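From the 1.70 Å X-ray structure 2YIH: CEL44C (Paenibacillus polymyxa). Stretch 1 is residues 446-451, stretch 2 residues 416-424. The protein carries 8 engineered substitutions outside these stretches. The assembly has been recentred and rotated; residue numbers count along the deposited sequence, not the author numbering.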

# COMPACT_ATOMS: atom_id res chain seq x y z
N GLU A 446 -24.97 -4.22 15.24
CA GLU A 446 -23.79 -3.46 15.65
C GLU A 446 -23.42 -2.47 14.55
O GLU A 446 -23.45 -2.84 13.38
CB GLU A 446 -22.66 -4.45 15.90
CG GLU A 446 -21.40 -3.88 16.39
CD GLU A 446 -20.41 -4.98 16.79
OE1 GLU A 446 -20.57 -5.56 17.89
OE2 GLU A 446 -19.49 -5.27 15.98
N LEU A 447 -23.09 -1.22 14.90
CA LEU A 447 -22.71 -0.21 13.91
C LEU A 447 -21.40 0.45 14.34
O LEU A 447 -21.26 0.86 15.49
CB LEU A 447 -23.82 0.85 13.71
CG LEU A 447 -23.52 2.16 12.98
CD1 LEU A 447 -23.21 1.86 11.49
CD2 LEU A 447 -24.71 3.12 13.05
N HIS A 448 -20.45 0.59 13.41
CA HIS A 448 -19.11 1.10 13.73
C HIS A 448 -18.96 2.47 13.10
O HIS A 448 -19.20 2.63 11.88
CB HIS A 448 -18.06 0.14 13.15
CG HIS A 448 -17.88 -1.11 13.95
ND1 HIS A 448 -18.64 -2.25 13.75
CD2 HIS A 448 -17.02 -1.39 14.94
CE1 HIS A 448 -18.28 -3.16 14.63
NE2 HIS A 448 -17.30 -2.67 15.37
N LEU A 449 -18.50 3.45 13.88
CA LEU A 449 -18.28 4.79 13.35
C LEU A 449 -16.89 5.23 13.75
O LEU A 449 -16.55 5.17 14.94
CB LEU A 449 -19.26 5.81 13.94
CG LEU A 449 -20.73 5.46 13.91
CD1 LEU A 449 -21.49 6.62 14.58
CD2 LEU A 449 -21.25 5.23 12.47
N VAL A 450 -16.08 5.63 12.78
CA VAL A 450 -14.78 6.27 13.11
C VAL A 450 -14.92 7.75 12.77
O VAL A 450 -15.32 8.10 11.65
CB VAL A 450 -13.59 5.60 12.35
CG1 VAL A 450 -12.30 6.47 12.47
CG2 VAL A 450 -13.31 4.23 12.92
N VAL A 451 -14.74 8.60 13.77
CA VAL A 451 -14.91 10.04 13.59
C VAL A 451 -13.68 10.79 14.11
O VAL A 451 -13.01 10.36 15.08
CB VAL A 451 -16.22 10.54 14.27
CG1 VAL A 451 -16.21 10.30 15.80
CG2 VAL A 451 -16.49 12.02 13.93
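Stretch 2 (416-424) STFGDTSVS

Stretch 1 is a regular extended strand from Glu446 to Val451, and its CA-to-CB bonds alternate: those of Glu446, His448 and Val450 point toward stretch 2, those of Leu447 and Leu449 away. Stretch 2 answers with a loop, Ser416 to Asp420, followed by a strand that begins at Thr421. Its Thr417-Phe418-Gly419 segment is itself extended, and it packs on the strand through side chains and loop backbone, with no clear hydrogen bond between the two. The backbones come closest at His448 and Phe418, whose CA atoms are 6.0 Å apart.

At the start of the strand, Glu446 points toward the loop yet makes no contact with it. Leu447 starts out facing away, but its end comes back, and CD1 lies 4.5 Å from CG2 of Val423, a loose apolar touch well beyond the loop. His448 is the centre of the contact. The backbone from Thr417 to Gly419 passes over one face of its ring, so a flat side chain is matched by main chain; at Gly419 no side chain intervenes. The modelled ring is probably turned over, which leaves its polar contacts with this backbone open. Beside the ring, CB of His448 lies 3.9 Å from CD1 of Phe418.

Leu449, directed away, leaves stretch 2 untouched. Val450 faces it again, and its CG2 meets CE1 of Phe418 at 3.7 Å, a close apolar contact. Phe418 leaves its backbone sideways, with chi1 near t, and its ring lies against His448 and Val450, two residues of the same face. Beside it, OG1 of Thr417 donates a hydrogen bond to O of Phe418 at 2.8 Å, a local tie within the loop. Val451 is out of reach. The rule is economical: one aromatic ring spans alternate strand positions, while backbone lies over one face of the histidine ring.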

# COMPACT_ATOMS: atom_id res chain seq x y z
N SER A 416 -10.68 -6.64 17.99
CA SER A 416 -11.95 -6.20 17.40
C SER A 416 -11.72 -5.16 16.31
O SER A 416 -10.80 -4.33 16.41
CB SER A 416 -12.92 -5.67 18.47
OG SER A 416 -13.20 -6.72 19.37
N THR A 417 -12.57 -5.19 15.29
CA THR A 417 -12.30 -4.38 14.10
C THR A 417 -13.52 -3.57 13.66
O THR A 417 -14.67 -3.89 14.00
CB THR A 417 -11.85 -5.25 12.89
OG1 THR A 417 -12.98 -6.00 12.36
CG2 THR A 417 -10.73 -6.22 13.26
N PHE A 418 -13.24 -2.54 12.86
CA PHE A 418 -14.21 -1.95 11.92
C PHE A 418 -14.94 -3.01 11.11
O PHE A 418 -14.42 -4.12 10.85
CB PHE A 418 -13.43 -1.02 10.96
CG PHE A 418 -14.24 0.12 10.39
CD1 PHE A 418 -14.79 1.10 11.22
CD2 PHE A 418 -14.25 0.33 9.01
CE1 PHE A 418 -15.48 2.19 10.66
CE2 PHE A 418 -14.92 1.39 8.45
CZ PHE A 418 -15.50 2.36 9.27
N GLY A 419 -16.14 -2.68 10.65
CA GLY A 419 -16.91 -3.66 9.89
C GLY A 419 -16.37 -3.91 8.50
O GLY A 419 -15.60 -3.06 7.97
N ASP A 420 -16.87 -4.96 7.85
CA ASP A 420 -16.42 -5.32 6.51
C ASP A 420 -17.19 -4.63 5.40
O ASP A 420 -16.88 -4.78 4.23
CB ASP A 420 -16.38 -6.85 6.29
CG ASP A 420 -17.75 -7.54 6.37
OD1 ASP A 420 -18.79 -6.85 6.43
OD2 ASP A 420 -17.79 -8.81 6.31
N THR A 421 -18.24 -3.93 5.77
CA THR A 421 -19.13 -3.30 4.81
C THR A 421 -19.20 -1.80 5.07
O THR A 421 -19.69 -1.38 6.11
CB THR A 421 -20.56 -3.88 4.95
OG1 THR A 421 -20.51 -5.30 4.68
CG2 THR A 421 -21.49 -3.20 3.92
N SER A 422 -18.68 -0.98 4.14
CA SER A 422 -18.83 0.48 4.26
C SER A 422 -20.29 0.86 4.12
O SER A 422 -20.99 0.28 3.30
CB SER A 422 -18.03 1.21 3.17
OG SER A 422 -18.24 2.62 3.21
N VAL A 423 -20.74 1.84 4.89
CA VAL A 423 -22.07 2.42 4.63
C VAL A 423 -21.99 3.94 4.66
O VAL A 423 -20.99 4.52 5.11
CB VAL A 423 -23.12 1.91 5.66
CG1 VAL A 423 -23.19 0.37 5.70
CG2 VAL A 423 -22.88 2.50 7.08
N SER A 424 -23.01 4.60 4.12
CA SER A 424 -22.95 6.04 3.94
C SER A 424 -22.80 6.79 5.27
O SER A 424 -23.56 6.57 6.23
CB SER A 424 -24.21 6.50 3.19
OG SER A 424 -24.33 7.91 3.13